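Local coordinates for metallophosphoesterase (Sphaerobacter thermophilus, PDB 3RQZ), which binds two zinc ions within a calcineurin-like fold and probably acts as a phosphatase that cleaves phosphate esters, at residues R5-I9 with V22-G27; G118-H122 with L136-F141; Y41-P45 with T225-M229; N58-I62 with L104-M108. One frame throughout, in Å; residues are numbered along the deposited sequence.

Interaction 1: residues R5-I9 with V22-G27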
loop_
_atom_site.group_PDB
_atom_site.type_symbol
_atom_site.label_atom_id
_atom_site.label_comp_id
_atom_site.label_asym_id
_atom_site.label_seq_id
_atom_site.Cartn_x
_atom_site.Cartn_y
_atom_site.Cartn_z
ATOM N N ARG A 5 -3.640 11.715 -14.605
ATOM C CA ARG A 5 -2.721 11.708 -13.470
ATOM C C ARG A 5 -3.317 10.845 -12.355
ATOM O O ARG A 5 -4.392 11.148 -11.863
ATOM C CB ARG A 5 -2.511 13.145 -13.018
ATOM C CG ARG A 5 -1.230 13.389 -12.248
ATOM C CD ARG A 5 -0.926 14.895 -12.120
ATOM N NE ARG A 5 0.069 15.076 -11.065
ATOM C CZ ARG A 5 -0.213 15.239 -9.771
ATOM N NH1 ARG A 5 0.766 15.352 -8.885
ATOM N NH2 ARG A 5 -1.465 15.302 -9.352
ATOM N N ILE A 6 -2.618 9.778 -11.964
ATOM C CA ILE A 6 -3.175 8.727 -11.099
ATOM C C ILE A 6 -2.394 8.587 -9.811
ATOM O O ILE A 6 -1.178 8.418 -9.843
ATOM C CB ILE A 6 -3.176 7.346 -11.801
ATOM C CG1 ILE A 6 -4.008 7.419 -13.078
ATOM C CG2 ILE A 6 -3.689 6.238 -10.834
ATOM C CD1 ILE A 6 -3.877 6.227 -13.957
ATOM N N LEU A 7 -3.097 8.681 -8.683
ATOM C CA LEU A 7 -2.479 8.484 -7.380
ATOM C C LEU A 7 -2.453 6.992 -7.045
ATOM O O LEU A 7 -3.474 6.351 -7.025
ATOM C CB LEU A 7 -3.218 9.315 -6.306
ATOM C CG LEU A 7 -2.857 9.027 -4.838
ATOM C CD1 LEU A 7 -1.384 9.357 -4.525
ATOM C CD2 LEU A 7 -3.749 9.796 -3.879
ATOM N N ILE A 8 -1.276 6.452 -6.781
ATOM C CA ILE A 8 -1.144 5.056 -6.389
ATOM C C ILE A 8 -0.706 4.978 -4.938
ATOM O O ILE A 8 0.330 5.543 -4.566
ATOM C CB ILE A 8 -0.145 4.286 -7.298
ATOM C CG1 ILE A 8 -0.572 4.426 -8.783
ATOM C CG2 ILE A 8 -0.052 2.791 -6.846
ATOM C CD1 ILE A 8 0.311 3.669 -9.764
ATOM N N ILE A 9 -1.496 4.281 -4.117
ATOM C CA ILE A 9 -1.212 4.165 -2.690
ATOM C C ILE A 9 -1.276 2.714 -2.239
ATOM O O ILE A 9 -1.960 1.866 -2.858
ATOM C CB ILE A 9 -2.192 5.034 -1.776
ATOM C CG1 ILE A 9 -3.681 4.637 -1.992
ATOM C CG2 ILE A 9 -1.934 6.541 -1.992
ATOM C CD1 ILE A 9 -4.685 5.377 -1.094
ATOM N N VAL A 22 -1.445 12.588 2.476
ATOM C CA VAL A 22 -1.175 12.176 1.099
ATOM C C VAL A 22 -2.185 12.763 0.094
ATOM O O VAL A 22 -1.787 13.309 -0.963
ATOM C CB VAL A 22 -1.086 10.621 0.964
ATOM C CG1 VAL A 22 -1.226 10.187 -0.489
ATOM C CG2 VAL A 22 0.209 10.107 1.542
ATOM N N LEU A 23 -3.477 12.652 0.421
ATOM C CA LEU A 23 -4.538 13.168 -0.453
ATOM C C LEU A 23 -4.370 14.669 -0.731
ATOM O O LEU A 23 -4.531 15.087 -1.876
ATOM C CB LEU A 23 -5.920 12.849 0.129
ATOM C CG LEU A 23 -6.235 11.348 0.101
ATOM C CD1 LEU A 23 -7.525 10.996 0.831
ATOM C CD2 LEU A 23 -6.265 10.789 -1.308
ATOM N N SER A 24 -4.031 15.467 0.289
ATOM C CA SER A 24 -3.802 16.902 0.067
ATOM C C SER A 24 -2.511 17.085 -0.731
ATOM O O SER A 24 -2.470 17.932 -1.609
ATOM C CB SER A 24 -3.734 17.772 1.348
ATOM O OG SER A 24 -4.317 17.161 2.493
ATOM N N ASP A 25 -1.477 16.301 -0.438
ATOM C CA ASP A 25 -0.184 16.454 -1.139
ATOM C C ASP A 25 -0.264 16.118 -2.640
ATOM O O ASP A 25 0.376 16.779 -3.448
ATOM C CB ASP A 25 0.925 15.609 -0.479
ATOM C CG ASP A 25 2.325 16.123 -0.800
ATOM O OD1 ASP A 25 2.608 17.306 -0.469
ATOM O OD2 ASP A 25 3.140 15.361 -1.387
ATOM N N ALA A 26 -1.048 15.102 -2.992
ATOM C CA ALA A 26 -1.103 14.575 -4.363
ATOM C C ALA A 26 -1.602 15.563 -5.419
ATOM O O ALA A 26 -1.296 15.403 -6.603
ATOM C CB ALA A 26 -1.952 13.341 -4.409
ATOM N N GLY A 27 -2.414 16.533 -5.004
ATOM C CA GLY A 27 -2.931 17.537 -5.922
ATOM C C GLY A 27 -4.097 17.026 -6.735
ATOM O O GLY A 27 -4.843 16.143 -6.287
#

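Interaction 2: residues G118-H122 with L136-F141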
loop_
_atom_site.group_PDB
_atom_site.type_symbol
_atom_site.label_atom_id
_atom_site.label_comp_id
_atom_site.label_asym_id
_atom_site.label_seq_id
_atom_site.Cartn_x
_atom_site.Cartn_y
_atom_site.Cartn_z
ATOM N N GLY A 118 1.003 -8.081 -3.100
ATOM C CA GLY A 118 2.308 -8.684 -2.798
ATOM C C GLY A 118 3.080 -8.989 -4.071
ATOM O O GLY A 118 4.013 -8.273 -4.437
ATOM N N SER A 119 2.695 -10.040 -4.778
ATOM C CA SER A 119 3.411 -10.357 -5.990
ATOM C C SER A 119 2.489 -11.020 -7.006
ATOM O O SER A 119 1.459 -11.603 -6.625
ATOM C CB SER A 119 4.602 -11.271 -5.686
ATOM O OG SER A 119 4.171 -12.619 -5.728
ATOM N N PRO A 120 2.826 -10.938 -8.307
ATOM C CA PRO A 120 1.896 -11.619 -9.220
ATOM C C PRO A 120 1.915 -13.156 -9.124
ATOM O O PRO A 120 0.941 -13.816 -9.548
ATOM C CB PRO A 120 2.304 -11.094 -10.608
ATOM C CG PRO A 120 3.641 -10.514 -10.438
ATOM C CD PRO A 120 3.714 -10.008 -9.032
ATOM N N ARG A 121 2.963 -13.743 -8.536
ATOM C CA ARG A 121 2.906 -15.181 -8.220
ATOM C C ARG A 121 1.955 -15.483 -7.074
ATOM O O ARG A 121 1.185 -16.465 -7.128
ATOM C CB ARG A 121 4.285 -15.761 -7.855
ATOM C CG ARG A 121 5.293 -15.744 -8.957
ATOM C CD ARG A 121 6.355 -16.796 -8.710
ATOM N NE ARG A 121 7.086 -16.512 -7.479
ATOM C CZ ARG A 121 8.103 -17.238 -7.049
ATOM N NH1 ARG A 121 8.702 -16.922 -5.907
ATOM N NH2 ARG A 121 8.520 -18.274 -7.769
ATOM N N HIS A 122 2.040 -14.663 -6.022
ATOM C CA HIS A 122 1.260 -14.855 -4.795
ATOM C C HIS A 122 0.687 -13.536 -4.332
ATOM O O HIS A 122 1.266 -12.886 -3.469
ATOM C CB HIS A 122 2.164 -15.462 -3.710
ATOM C CG HIS A 122 2.864 -16.704 -4.162
ATOM N ND1 HIS A 122 2.203 -17.900 -4.326
ATOM C CD2 HIS A 122 4.155 -16.935 -4.517
ATOM C CE1 HIS A 122 3.059 -18.823 -4.739
ATOM N NE2 HIS A 122 4.249 -18.262 -4.862
ATOM N N LEU A 136 11.631 -13.980 -10.696
ATOM C CA LEU A 136 10.631 -15.047 -10.700
ATOM C C LEU A 136 9.222 -14.502 -11.002
ATOM O O LEU A 136 8.313 -15.255 -11.348
ATOM C CB LEU A 136 10.682 -15.816 -9.359
ATOM C CG LEU A 136 11.939 -16.680 -9.111
ATOM C CD1 LEU A 136 12.194 -16.932 -7.614
ATOM C CD2 LEU A 136 11.932 -18.016 -9.894
ATOM N N ASN A 137 9.054 -13.188 -10.881
ATOM C CA ASN A 137 7.730 -12.559 -10.986
ATOM C C ASN A 137 7.401 -11.922 -12.321
ATOM O O ASN A 137 6.218 -11.771 -12.668
ATOM C CB ASN A 137 7.492 -11.592 -9.814
ATOM C CG ASN A 137 6.867 -12.281 -8.635
ATOM O OD1 ASN A 137 5.681 -12.593 -8.662
ATOM N ND2 ASN A 137 7.650 -12.527 -7.585
ATOM N N PHE A 138 8.432 -11.584 -13.084
ATOM C CA PHE A 138 8.238 -11.055 -14.443
ATOM C C PHE A 138 7.495 -11.995 -15.391
ATOM O O PHE A 138 6.631 -11.533 -16.120
ATOM C CB PHE A 138 9.545 -10.531 -15.047
ATOM C CG PHE A 138 9.874 -9.125 -14.612
ATOM C CD1 PHE A 138 9.224 -8.036 -15.197
ATOM C CD2 PHE A 138 10.830 -8.884 -13.603
ATOM C CE1 PHE A 138 9.497 -6.716 -14.778
ATOM C CE2 PHE A 138 11.112 -7.573 -13.204
ATOM C CZ PHE A 138 10.448 -6.485 -13.801
ATOM N N PRO A 139 7.776 -13.317 -15.342
ATOM C CA PRO A 139 6.943 -14.255 -16.125
ATOM C C PRO A 139 5.512 -14.419 -15.603
ATOM O O PRO A 139 4.650 -14.919 -16.342
ATOM C CB PRO A 139 7.702 -15.594 -16.021
ATOM C CG PRO A 139 9.112 -15.231 -15.571
ATOM C CD PRO A 139 8.909 -14.002 -14.691
ATOM N N ALA A 140 5.265 -13.989 -14.363
ATOM C CA ALA A 140 3.961 -14.140 -13.701
ATOM C C ALA A 140 2.909 -13.045 -14.031
ATOM O O ALA A 140 1.765 -13.123 -13.589
ATOM C CB ALA A 140 4.136 -14.288 -12.160
ATOM N N PHE A 141 3.300 -12.020 -14.786
ATOM C CA PHE A 141 2.338 -11.069 -15.324
ATOM C C PHE A 141 2.701 -10.812 -16.775
ATOM O O PHE A 141 3.860 -10.989 -17.157
ATOM C CB PHE A 141 2.252 -9.774 -14.492
ATOM C CG PHE A 141 3.469 -8.884 -14.587
ATOM C CD1 PHE A 141 4.610 -9.145 -13.826
ATOM C CD2 PHE A 141 3.461 -7.775 -15.441
ATOM C CE1 PHE A 141 5.743 -8.292 -13.891
ATOM C CE2 PHE A 141 4.574 -6.922 -15.530
ATOM C CZ PHE A 141 5.734 -7.185 -14.760
#

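Interaction 3: residues Y41-P45 with T225-M229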
loop_
_atom_site.group_PDB
_atom_site.type_symbol
_atom_site.label_atom_id
_atom_site.label_comp_id
_atom_site.label_asym_id
_atom_site.label_seq_id
_atom_site.Cartn_x
_atom_site.Cartn_y
_atom_site.Cartn_z
ATOM N N TYR A 41 -2.713 -2.388 12.357
ATOM C CA TYR A 41 -1.714 -1.504 12.996
ATOM C C TYR A 41 -2.240 -0.133 13.446
ATOM O O TYR A 41 -2.089 0.228 14.605
ATOM C CB TYR A 41 -0.474 -1.268 12.095
ATOM C CG TYR A 41 0.272 -2.496 11.650
ATOM C CD1 TYR A 41 0.638 -3.478 12.561
ATOM C CD2 TYR A 41 0.605 -2.679 10.306
ATOM C CE1 TYR A 41 1.327 -4.604 12.159
ATOM C CE2 TYR A 41 1.308 -3.808 9.884
ATOM C CZ TYR A 41 1.659 -4.763 10.821
ATOM O OH TYR A 41 2.345 -5.887 10.447
ATOM N N GLY A 42 -2.844 0.633 12.539
ATOM C CA GLY A 42 -3.229 2.019 12.846
ATOM C C GLY A 42 -4.561 2.183 13.579
ATOM O O GLY A 42 -5.327 1.232 13.704
ATOM N N PRO A 43 -4.833 3.405 14.079
ATOM C CA PRO A 43 -5.986 3.706 14.937
ATOM C C PRO A 43 -7.309 4.008 14.244
ATOM O O PRO A 43 -8.322 4.177 14.927
ATOM C CB PRO A 43 -5.522 4.971 15.690
ATOM C CG PRO A 43 -4.697 5.684 14.652
ATOM C CD PRO A 43 -3.999 4.603 13.842
ATOM N N ARG A 44 -7.319 4.085 12.913
ATOM C CA ARG A 44 -8.537 4.531 12.224
ATOM C C ARG A 44 -8.938 3.605 11.084
ATOM O O ARG A 44 -9.065 4.055 9.936
ATOM C CB ARG A 44 -8.400 5.996 11.726
ATOM C CG ARG A 44 -8.319 7.091 12.836
ATOM C CD ARG A 44 -9.623 7.227 13.641
ATOM N NE ARG A 44 -9.550 8.233 14.720
ATOM C CZ ARG A 44 -9.256 7.973 15.990
ATOM N NH1 ARG A 44 -8.956 6.731 16.363
ATOM N NH2 ARG A 44 -9.233 8.968 16.889
ATOM N N PRO A 45 -9.145 2.304 11.378
ATOM C CA PRO A 45 -9.491 1.400 10.261
ATOM C C PRO A 45 -10.818 1.710 9.570
ATOM O O PRO A 45 -10.880 1.624 8.328
ATOM C CB PRO A 45 -9.494 0.001 10.908
ATOM C CG PRO A 45 -9.682 0.291 12.414
ATOM C CD PRO A 45 -8.968 1.577 12.648
ATOM N N THR A 225 -1.419 10.620 15.007
ATOM C CA THR A 225 -1.691 9.186 14.859
ATOM C C THR A 225 -1.257 8.463 16.144
ATOM O O THR A 225 -1.975 7.608 16.666
ATOM C CB THR A 225 -0.976 8.608 13.638
ATOM O OG1 THR A 225 -1.594 9.126 12.461
ATOM C CG2 THR A 225 -1.059 7.084 13.606
ATOM N N GLN A 226 -0.075 8.819 16.641
ATOM C CA GLN A 226 0.438 8.244 17.878
ATOM C C GLN A 226 -0.518 8.491 19.059
ATOM O O GLN A 226 -0.824 7.562 19.799
ATOM C CB GLN A 226 1.846 8.754 18.169
ATOM C CG GLN A 226 2.922 8.152 17.247
ATOM C CD GLN A 226 4.305 8.630 17.671
ATOM O OE1 GLN A 226 4.457 9.783 18.050
ATOM N NE2 GLN A 226 5.303 7.747 17.619
ATOM N N ALA A 227 -1.030 9.712 19.188
ATOM C CA ALA A 227 -2.033 10.041 20.216
ATOM C C ALA A 227 -3.297 9.174 20.096
ATOM O O ALA A 227 -3.832 8.668 21.100
ATOM C CB ALA A 227 -2.399 11.516 20.154
ATOM N N GLN A 228 -3.766 9.009 18.869
ATOM C CA GLN A 228 -4.957 8.232 18.602
ATOM C C GLN A 228 -4.719 6.754 18.930
ATOM O O GLN A 228 -5.619 6.082 19.408
ATOM C CB GLN A 228 -5.360 8.360 17.121
ATOM C CG GLN A 228 -5.832 9.746 16.702
ATOM C CD GLN A 228 -5.997 9.881 15.194
ATOM O OE1 GLN A 228 -5.680 8.960 14.413
ATOM N NE2 GLN A 228 -6.500 11.038 14.768
HETATM N N MSE A 229 -3.529 6.247 18.625
HETATM C CA MSE A 229 -3.175 4.863 18.986
HETATM C C MSE A 229 -3.099 4.653 20.496
HETATM O O MSE A 229 -3.611 3.658 21.007
HETATM C CB MSE A 229 -1.863 4.427 18.336
HETATM C CG MSE A 229 -1.944 4.320 16.795
HETATM SE SE MSE A 229 -0.209 4.039 15.988
HETATM C CE MSE A 229 0.033 2.200 16.574
HETATM O O HOH W 1 -8.168 6.298 19.217
#

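Interaction 4: residues N58-I62 with L104-M108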
loop_
_atom_site.group_PDB
_atom_site.type_symbol
_atom_site.label_atom_id
_atom_site.label_comp_id
_atom_site.label_asym_id
_atom_site.label_seq_id
_atom_site.Cartn_x
_atom_site.Cartn_y
_atom_site.Cartn_z
ATOM N N ASN A 58 -11.940 2.004 -9.290
ATOM C CA ASN A 58 -11.462 1.150 -10.390
ATOM C C ASN A 58 -10.435 0.117 -9.969
ATOM O O ASN A 58 -10.498 -1.023 -10.439
ATOM C CB ASN A 58 -10.894 2.013 -11.543
ATOM C CG ASN A 58 -11.935 2.917 -12.151
ATOM O OD1 ASN A 58 -13.005 2.460 -12.581
ATOM N ND2 ASN A 58 -11.640 4.213 -12.197
ATOM N N ILE A 59 -9.478 0.505 -9.121
ATOM C CA ILE A 59 -8.406 -0.398 -8.702
ATOM C C ILE A 59 -8.303 -0.339 -7.180
ATOM O O ILE A 59 -7.928 0.683 -6.618
ATOM C CB ILE A 59 -7.024 -0.054 -9.359
ATOM C CG1 ILE A 59 -7.079 -0.127 -10.892
ATOM C CG2 ILE A 59 -5.892 -1.009 -8.833
ATOM C CD1 ILE A 59 -7.006 -1.520 -11.418
ATOM N N SER A 60 -8.679 -1.425 -6.519
ATOM C CA SER A 60 -8.589 -1.526 -5.064
ATOM C C SER A 60 -8.463 -3.018 -4.770
ATOM O O SER A 60 -9.437 -3.769 -4.902
ATOM C CB SER A 60 -9.863 -0.968 -4.397
ATOM O OG SER A 60 -9.779 -1.022 -2.965
ATOM N N VAL A 61 -7.256 -3.468 -4.425
ATOM C CA VAL A 61 -7.037 -4.878 -4.249
ATOM C C VAL A 61 -6.832 -5.164 -2.741
ATOM O O VAL A 61 -6.505 -4.266 -1.976
ATOM C CB VAL A 61 -5.850 -5.416 -5.168
ATOM C CG1 VAL A 61 -6.186 -5.222 -6.685
ATOM C CG2 VAL A 61 -4.524 -4.748 -4.833
ATOM N N ILE A 62 -7.092 -6.398 -2.321
ATOM C CA ILE A 62 -7.088 -6.750 -0.915
ATOM C C ILE A 62 -5.632 -6.977 -0.507
ATOM O O ILE A 62 -4.820 -7.456 -1.326
ATOM C CB ILE A 62 -7.959 -8.020 -0.669
ATOM C CG1 ILE A 62 -8.092 -8.314 0.808
ATOM C CG2 ILE A 62 -7.393 -9.289 -1.364
ATOM C CD1 ILE A 62 -9.495 -8.314 1.271
ATOM N N LEU A 104 -13.261 -7.401 -2.443
ATOM C CA LEU A 104 -12.086 -6.981 -3.199
ATOM C C LEU A 104 -11.391 -8.167 -3.882
ATOM O O LEU A 104 -11.267 -9.238 -3.292
ATOM C CB LEU A 104 -11.087 -6.169 -2.351
ATOM C CG LEU A 104 -11.587 -4.866 -1.706
ATOM C CD1 LEU A 104 -10.420 -4.133 -1.020
ATOM C CD2 LEU A 104 -12.221 -3.910 -2.735
ATOM N N PRO A 105 -10.955 -7.969 -5.132
ATOM C CA PRO A 105 -10.171 -8.953 -5.848
ATOM C C PRO A 105 -8.737 -8.967 -5.297
ATOM O O PRO A 105 -8.281 -7.986 -4.668
ATOM C CB PRO A 105 -10.207 -8.401 -7.272
ATOM C CG PRO A 105 -10.110 -6.892 -7.052
ATOM C CD PRO A 105 -11.035 -6.691 -5.870
ATOM N N ASN A 106 -8.030 -10.076 -5.458
ATOM C CA ASN A 106 -6.602 -10.033 -5.099
ATOM C C ASN A 106 -5.714 -9.550 -6.248
ATOM O O ASN A 106 -4.528 -9.340 -6.078
ATOM C CB ASN A 106 -6.147 -11.366 -4.460
ATOM C CG ASN A 106 -6.108 -12.520 -5.423
ATOM O OD1 ASN A 106 -5.978 -12.340 -6.611
ATOM N ND2 ASN A 106 -6.202 -13.738 -4.888
ATOM N N ARG A 107 -6.305 -9.365 -7.432
ATOM C CA ARG A 107 -5.523 -8.998 -8.598
ATOM C C ARG A 107 -6.385 -8.205 -9.544
ATOM O O ARG A 107 -7.487 -8.629 -9.884
ATOM C CB ARG A 107 -4.983 -10.242 -9.319
ATOM C CG ARG A 107 -3.918 -9.954 -10.455
ATOM C CD ARG A 107 -3.749 -11.121 -11.443
ATOM N NE ARG A 107 -3.736 -12.421 -10.797
ATOM C CZ ARG A 107 -2.630 -13.072 -10.430
ATOM N NH1 ARG A 107 -2.732 -14.240 -9.816
ATOM N NH2 ARG A 107 -1.430 -12.570 -10.685
HETATM N N MSE A 108 -5.863 -7.099 -10.043
HETATM C CA MSE A 108 -6.516 -6.417 -11.161
HETATM C C MSE A 108 -5.577 -6.344 -12.371
HETATM O O MSE A 108 -4.407 -5.980 -12.241
HETATM C CB MSE A 108 -6.984 -5.022 -10.728
HETATM C CG MSE A 108 -8.250 -5.083 -9.771
HETATM SE SE MSE A 108 -9.844 -5.694 -10.762
HETATM C CE MSE A 108 -9.729 -4.378 -12.141
HETATM O O HOH W 2 -3.586 -8.364 -3.682
#

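Interaction 1: residues R5-I9 with V22-G27
L7 drives its two methyl groups into the inner side of the last turns of helix 16-26, at V22-A26, and here the contact is tight. L7 CD2 meets L23 CD2 at 3.7 Å, the two side chains crossing at about a right angle. CB of A26 sits 4.0 Å from both L7 CD1 and L7 CD2, filling the fork of the leucine. That fork points at the helix because CG of L7 stands anti to the backbone N (chi1 169°). One turn earlier in the helix, CG1 of V22 touches a second strand residue, lying 4.0 Å from I9 CG2. These apolar groups are buried, although L23 reaches partly into solvent.

At the other end the chemistry is polar and the packing looser. The guanidinium group of R5 meets the carbonyl of A26 end-on: NH2 is 2.8 Å and NH1 3.1 Å from A26 O, which lies close to the guanidinium plane. The bond from NH2 is the straighter, and NH2 also donates to R28 O. The positive charge probably interacts favourably with the negative end of the helix. Beyond it the chain turns into solvent at G27. Replacing R5 by an alanine removes both donors, and A26 O would probably be left without its side-chain mates, the helix end less firmly tied to the strand.

Strand 6-9, helix 16-26 and strand 31-34 make a beta-alpha-beta unit; L7 pairs through its backbone with D31 and W33, strand 201-207 borders the other edge of strand 6-9, and L23 also touches I32.

Interaction 2: residues G118-H122 with L136-F141
N137 OD1 accepts the backbone N-H of R121 at 3.0 Å, almost in line with its own C=O (C=O...N angle 171°), just where the chain 118-122 folds into an ST motif: S119 OG receives the N-H of H122, three residues on. This turn follows strand 113-116 in the calcineurin-like domain and lies against the end of helix 131-137.

R121 shows the fit atom by atom. CB rests 3.6 Å from N137 OD1, and CG comes closer to the same oxygen, at 3.2 Å, while also touching A140 CB at 3.7 Å. CD passes the carbonyl of L136, 3.6 Å from its O. A bend at chi3 (-63°) carries NE past N137 ND2 (4.0 Å, no bond) and lays one guanidinium face over L136, CZ above its CB, which is 3.6 Å from NH2. The guanidinium and the N137 amide are nearly perpendicular, 79° apart. NH1 forms a salt bridge with E126. That glutamate also joins the two segments through OE1, hydrogen-bonded to S119 OG and to N137 ND2; the amide nitrogen has a second acceptor in I133 O. On the buried flank P120 supplies the apolar part, with its CG 3.8 Å from F141 CD1.

Interaction 3: residues Y41-P45 with T225-M229
Q228 lays its amide over one face of the R44 guanidinium, the two planes only 14° apart, with Q228 CD set 3.6 Å above the guanidinium plane and displaced toward its rim. The stack extends down the side chain, Q228 CG lying 3.5 Å from R44 NH2. Two things hold the arginine head in place. A bend at chi2 (-67°) folds it back toward its own backbone, where NH1 donates to P43 O at 3.0 Å, approaching from above the carbonyl plane. NH1 also gives a hydrogen to a water at its edge, and that water donates in turn to Q228 O at 2.6 Å, so a bridge closes the same gap that the stack spans.

Beside this flat pair, P43 forms the apolar wedge. Its ring sits among three helix residues: CG is 3.4 Å from Q228 OE1, CD is 3.6 Å from CG of the selenomethionine M229, and the methyl of T225 adjoins both ring carbons. Beyond the proline, M229 CE reaches Y41 O at 3.5 Å.

The loop 41-45 carries R44 at the N-cap position of helix 45-55, and the ring of Y41 meets that of the zinc ligand H13. Helix 222-232 thus packs on a loop beside the metal centre, with T225 OG1 bonded to N15 OD1, T225 and Q228 touching V17 of helix 16-26, and M229 facing helix 236-244.

Interaction 4: residues N58-I62 with L104-M108
P105 O draws two groups of the facing segment: the N-H of I62, a hydrogen bond of 3.1 Å with an N-H...O angle of 156°, and the CA of V61, a weaker C-H...O contact at 3.4 Å. Beside this bond L104 covers the backbone. Its CD2 lies 3.5 Å from S60 O and its CD1 3.7 Å from S60 OG, a hydroxyl hydrogen-bonded to Y100 OH, while L104 CB meets I62 CB at 4.0 Å. An alanine in place of L104 keeps CB against I62 but lacks both methyls, and a gap would probably open beside the carbonyl and hydroxyl of S60.

The contact joins two edge strands of the sandwich: 59-60 ends the six-stranded sheet and 107-110 the five-stranded one, as expected for the layered calcineurin-like fold. The selenomethionine M108 spans them. I59 CD1 sits 3.6 Å from M108 CB, and V61 CG1 lies 3.7 Å from M108 CG. Bends at chi2 and chi3 (-69° and -54°) then curl the side chain so that CE approaches N58 O at 3.8 Å. Both partner strands have sheet neighbours: V61 and I59 pair through the backbone with S34, and M108 with V115.

Each interaction mixes buried and more open residues, yet the chemistry changes with the place. Interactions 1 and 4 involve the same six-stranded sheet: the first packs a helix on one of its inner strands through aliphatic methyls and an arginine at the helix end, the second joins its edge strand to the other sheet with a backbone bond and apolar side chains. Interactions 2 and 3, each about 17 Å from the chain's centre and on opposite sides of it, fasten loops to helices using an arginine head, one over a leucine, the other over an amide. Interactions 2 and 4 touch directly, R107 NH2 meeting P120 O at 2.9 Å; interaction 3 comes nearest the zinc ions.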